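Local coordinates for protein tryptophan--tRNA ligase (Mycoplasma pneumoniae, PDB 2YY5) that catalyses the ATP-dependent attachment of tryptophan to its cognate tRNA, probably as a homodimer, in the first step of using this amino acid for protein synthesis, at residues 6-11 with 39-44. The protein carries 1 engineered substitution. Sequence-based numbering, arbitrary orientation.
With WSA (5'-O-[(L-tryptophylamino)sulfonyl]adenosine), chain J.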
ATOM      1  N   ARG B   6     -15.320   9.796  19.879  1.00 33.54           N
ATOM      2  CA  ARG B   6     -14.904  10.068  18.501  1.00 24.81           C
ATOM      3  C   ARG B   6     -15.552   9.299  17.340  1.00 24.74           C
ATOM      4  O   ARG B   6     -15.773   8.095  17.448  1.00 17.11           O
ATOM      5  CB  ARG B   6     -13.393   9.857  18.448  1.00 16.27           C
ATOM      6  CG  ARG B   6     -12.706  10.118  17.130  1.00 23.11           C
ATOM      7  CD  ARG B   6     -11.180   9.876  17.233  1.00 26.69           C
ATOM      8  NE  ARG B   6     -10.550  10.736  18.237  1.00 32.75           N
ATOM      9  CZ  ARG B   6      -9.462  10.412  18.931  1.00 37.47           C
ATOM     10  NH1 ARG B   6      -8.970  11.263  19.822  1.00 32.44           N
ATOM     11  NH2 ARG B   6      -8.869   9.238  18.740  1.00 34.41           N
ATOM     12  N   ALA B   7     -15.761   9.992  16.208  1.00 23.37           N
ATOM     13  CA  ALA B   7     -16.358   9.418  14.979  1.00 18.56           C
ATOM     14  C   ALA B   7     -15.501   9.633  13.717  1.00 14.61           C
ATOM     15  O   ALA B   7     -15.009  10.736  13.463  1.00 17.96           O
ATOM     16  CB  ALA B   7     -17.735  10.031  14.742  1.00  7.51           C
ATOM     17  N   LEU B   8     -15.335   8.581  12.921  1.00 12.64           N
ATOM     18  CA  LEU B   8     -14.558   8.666  11.687  1.00 12.39           C
ATOM     19  C   LEU B   8     -15.310   8.035  10.527  1.00 16.69           C
ATOM     20  O   LEU B   8     -15.932   6.976  10.680  1.00 20.73           O
ATOM     21  CB  LEU B   8     -13.214   7.945  11.823  1.00 10.99           C
ATOM     22  CG  LEU B   8     -12.487   7.946  10.468  1.00 12.82           C
ATOM     23  CD1 LEU B   8     -11.479   9.090  10.435  1.00 12.31           C
ATOM     24  CD2 LEU B   8     -11.802   6.627  10.229  1.00  8.90           C
ATOM     25  N   THR B   9     -15.252   8.682   9.368  1.00 11.57           N
ATOM     26  CA  THR B   9     -15.907   8.157   8.177  1.00 10.71           C
ATOM     27  C   THR B   9     -15.281   8.767   6.939  1.00 18.73           C
ATOM     28  O   THR B   9     -14.781   9.900   6.970  1.00 19.08           O
ATOM     29  CB  THR B   9     -17.447   8.423   8.161  1.00 15.26           C
ATOM     30  OG1 THR B   9     -18.048   7.616   7.141  1.00 14.89           O
ATOM     31  CG2 THR B   9     -17.771   9.888   7.875  1.00  6.61           C
ATOM     32  N   GLY B  10     -15.290   7.996   5.858  1.00 18.50           N
ATOM     33  CA  GLY B  10     -14.723   8.469   4.615  1.00 20.56           C
ATOM     34  C   GLY B  10     -15.720   8.370   3.480  1.00 19.21           C
ATOM     35  O   GLY B  10     -16.531   7.444   3.429  1.00 17.86           O
ATOM     36  N   ILE B  11     -15.666   9.337   2.572  1.00 18.96           N
ATOM     37  CA  ILE B  11     -16.560   9.350   1.423  1.00 16.91           C
ATOM     38  C   ILE B  11     -15.745   9.498   0.151  1.00 16.90           C
ATOM     39  O   ILE B  11     -14.882  10.373   0.049  1.00 17.53           O
ATOM     40  CB  ILE B  11     -17.569  10.517   1.495  1.00 16.23           C
ATOM     41  CG1 ILE B  11     -18.417  10.404   2.769  1.00 23.33           C
ATOM     42  CG2 ILE B  11     -18.471  10.496   0.266  1.00 14.07           C
ATOM     43  CD1 ILE B  11     -19.205  11.660   3.096  1.00 27.60           C
ATOM     44  N   PHE B  39     -14.445  13.177  12.454  1.00 21.04           N
ATOM     45  CA  PHE B  39     -13.416  13.143  11.432  1.00 19.88           C
ATOM     46  C   PHE B  39     -14.079  12.663  10.164  1.00 20.19           C
ATOM     47  O   PHE B  39     -14.755  11.633  10.164  1.00 24.77           O
ATOM     48  CB  PHE B  39     -12.304  12.168  11.817  1.00 24.20           C
ATOM     49  CG  PHE B  39     -11.329  12.729  12.802  1.00 28.22           C
ATOM     50  CD1 PHE B  39     -10.317  13.583  12.381  1.00 26.73           C
ATOM     51  CD2 PHE B  39     -11.430  12.417  14.156  1.00 29.35           C
ATOM     52  CE1 PHE B  39      -9.419  14.120  13.294  1.00 32.94           C
ATOM     53  CE2 PHE B  39     -10.538  12.947  15.079  1.00 31.98           C
ATOM     54  CZ  PHE B  39      -9.528  13.800  14.648  1.00 35.38           C
ATOM     55  N   VAL B  40     -13.891  13.420   9.090  1.00 16.88           N
ATOM     56  CA  VAL B  40     -14.453  13.084   7.794  1.00 15.13           C
ATOM     57  C   VAL B  40     -13.421  13.370   6.704  1.00 16.26           C
ATOM     58  O   VAL B  40     -12.753  14.408   6.727  1.00 22.77           O
ATOM     59  CB  VAL B  40     -15.715  13.915   7.519  1.00  7.83           C
ATOM     60  CG1 VAL B  40     -16.355  13.485   6.198  1.00  7.84           C
ATOM     61  CG2 VAL B  40     -16.675  13.750   8.661  1.00 12.62           C
ATOM     62  N   PHE B  41     -13.288  12.463   5.745  1.00  9.80           N
ATOM     63  CA  PHE B  41     -12.324  12.683   4.679  1.00 11.87           C
ATOM     64  C   PHE B  41     -12.800  12.227   3.302  1.00 13.15           C
ATOM     65  O   PHE B  41     -13.687  11.373   3.170  1.00  9.22           O
ATOM     66  CB  PHE B  41     -10.982  11.998   5.006  1.00  8.12           C
ATOM     67  CG  PHE B  41     -11.063  10.495   5.081  1.00 10.35           C
ATOM     68  CD1 PHE B  41     -11.457   9.857   6.258  1.00 16.86           C
ATOM     69  CD2 PHE B  41     -10.762   9.714   3.965  1.00 15.33           C
ATOM     70  CE1 PHE B  41     -11.554   8.462   6.325  1.00 12.27           C
ATOM     71  CE2 PHE B  41     -10.854   8.318   4.019  1.00 17.14           C
ATOM     72  CZ  PHE B  41     -11.249   7.692   5.201  1.00 17.14           C
ATOM     73  N   VAL B  42     -12.200  12.829   2.283  1.00 11.38           N
ATOM     74  CA  VAL B  42     -12.488  12.509   0.899  1.00 15.12           C
ATOM     75  C   VAL B  42     -11.526  11.366   0.606  1.00 13.82           C
ATOM     76  O   VAL B  42     -10.321  11.569   0.518  1.00 12.71           O
ATOM     77  CB  VAL B  42     -12.172  13.717  -0.005  1.00 21.08           C
ATOM     78  CG1 VAL B  42     -12.355  13.348  -1.481  1.00 23.62           C
ATOM     79  CG2 VAL B  42     -13.065  14.882   0.383  1.00 18.15           C
ATOM     80  N   ALA B  43     -12.063  10.162   0.468  1.00 14.37           N
ATOM     81  CA  ALA B  43     -11.241   8.985   0.235  1.00 18.94           C
ATOM     82  C   ALA B  43     -10.731   8.806  -1.212  1.00 18.88           C
ATOM     83  O   ALA B  43     -11.067   7.830  -1.885  1.00 15.86           O
ATOM     84  CB  ALA B  43     -12.011   7.751   0.692  1.00 18.36           C
ATOM     85  N   ASP B  44      -9.895   9.736  -1.665  1.00 20.29           N
ATOM     86  CA  ASP B  44      -9.359   9.694  -3.025  1.00 22.80           C
ATOM     87  C   ASP B  44      -8.336   8.588  -3.293  1.00 22.98           C
ATOM     88  O   ASP B  44      -7.934   8.381  -4.435  1.00 25.58           O
ATOM     89  CB  ASP B  44      -8.754  11.048  -3.401  1.00 19.09           C
ATOM     90  CG  ASP B  44      -7.664  11.498  -2.439  1.00 24.78           C
ATOM     91  OD1 ASP B  44      -6.851  12.351  -2.847  1.00 23.89           O
ATOM     92  OD2 ASP B  44      -7.624  11.017  -1.280  1.00 21.12           O
TER
HETATM   93  CD2 WSA J1351     -14.570   4.708   4.310  1.00  8.48           C
HETATM   94  CE3 WSA J1351     -15.761   4.931   4.991  1.00 13.39           C
HETATM   95  CZ3 WSA J1351     -15.770   4.918   6.380  1.00  7.01           C
HETATM   96  CH2 WSA J1351     -14.591   4.681   7.082  1.00  7.52           C
HETATM   97  CZ2 WSA J1351     -13.402   4.457   6.399  1.00  8.15           C
HETATM   98  CE2 WSA J1351     -13.394   4.471   5.009  1.00 10.33           C
HETATM   99  N11 WSA J1351     -12.423   4.314   4.113  1.00  8.53           N
HETATM  100  CD1 WSA J1351     -12.924   4.442   2.889  1.00  9.92           C
HETATM  101  CG  WSA J1351     -14.232   4.685   2.962  1.00  7.70           C
HETATM  102  CB  WSA J1351     -15.171   4.912   1.780  1.00 12.19           C
HETATM  103  CA  WSA J1351     -16.261   3.840   1.713  1.00 17.01           C
HETATM  104  NH3 WSA J1351     -15.662   2.502   1.614  1.00  5.23           N
HETATM  105  C   WSA J1351     -17.138   4.103   0.486  1.00 18.47           C
HETATM  106  O   WSA J1351     -16.740   3.799  -0.633  1.00 36.46           O
HETATM  107  NS  WSA J1351     -18.321   4.670   0.696  1.00 26.68           N
HETATM  108  S   WSA J1351     -18.868   5.360  -0.676  1.00 28.05           S
HETATM  109  O1S WSA J1351     -17.906   6.413  -1.142  1.00 10.99           O
HETATM  110  O2S WSA J1351     -19.003   4.327  -1.756  1.00 20.32           O
HETATM  111  O5' WSA J1351     -20.137   5.939  -0.351  1.00 17.98           O
HETATM  112  C5' WSA J1351     -20.211   6.834   0.765  1.00  8.26           C
HETATM  113  C4' WSA J1351     -21.202   6.408   1.853  1.00 17.17           C
HETATM  114  O4' WSA J1351     -22.513   6.248   1.281  1.00 10.38           O
HETATM  115  C3' WSA J1351     -20.853   5.079   2.526  1.00 19.43           C
HETATM  116  O3' WSA J1351     -21.148   5.156   3.924  1.00 19.60           O
HETATM  117  C2' WSA J1351     -21.825   4.118   1.846  1.00 23.26           C
HETATM  118  O2' WSA J1351     -22.089   3.008   2.709  1.00 20.23           O
HETATM  119  C1' WSA J1351     -23.054   5.024   1.802  1.00 10.25           C
HETATM  120  N9  WSA J1351     -24.055   4.479   0.854  1.00 16.91           N
HETATM  121  C8  WSA J1351     -23.804   4.146  -0.410  1.00 12.79           C
HETATM  122  N7  WSA J1351     -24.929   3.747  -1.000  1.00 17.08           N
HETATM  123  C5  WSA J1351     -25.907   3.829  -0.100  1.00 11.42           C
HETATM  124  C4  WSA J1351     -25.346   4.286   1.084  1.00 13.77           C
HETATM  125  N3  WSA J1351     -26.135   4.452   2.159  1.00 14.55           N
HETATM  126  C2  WSA J1351     -27.430   4.188   2.093  1.00 11.78           C
HETATM  127  N1  WSA J1351     -27.992   3.755   0.979  1.00 19.08           N
HETATM  128  C6  WSA J1351     -27.266   3.565  -0.133  1.00 19.36           C
HETATM  129  N6  WSA J1351     -27.840   3.142  -1.259  1.00 22.81           N
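With chi1 at 65°, CG of Phe-41 sits between its own backbone N and carbonyl carbon, and this torsion lays the ring over the neighbouring strand at Gly-10. The bare CA of Gly-10 lies against one ring face, 3.7 Å from the centroid of Phe-41, in a CH-pi contact. At the ring's edge lie CD1 of Leu-8 and, 3.7 Å from CZ of Phe-41, the indole nitrogen N11 of the bound tryptophanyl sulfamoyl adenosine. Phe-39, on the same face of the sheet, takes a different chi1 (-80°, CG anti to the carbonyl carbon) and brings CE2 to 3.8 Å from CD of Arg-6, whose guanidinium plane is nearly perpendicular to the ring and whose NH2 is hydrogen-bonded to Tyr-146 O. CD1 of Leu-8 packs on CB of Phe-39 at 3.5 Å.

Strands 6-11 and 37-42 illustrate parallel pairing in the Rossmann-type nucleotide-binding fold of class I synthetases, joined by a beta-alpha-beta crossover through helices 19-26 and 29-35. Thr-9 and Ile-11 each use N and O to reach the other strand; the bond from Ile-11 N to Phe-41 O is the straightest, at 2.9 Å and 171°. Beyond the strand, Ala-43 N still donates to Ile-11 O, but from above the carbonyl plane. On the face opposite the phenylalanines, CG2 of Thr-9 and CG2 of Val-40 run side by side, while Leu-64 of helix 54-71 packs against Ile-11 and Val-42. The analogue of the tryptophanyl-adenylate intermediate lies beside the C-terminal half of strand 6-11: Gly-10 O is 3.1 Å from indole CE3, and Thr-9 OG1, hydrogen-bonded to Pro-152 O, is 3.6 Å from indole CZ3.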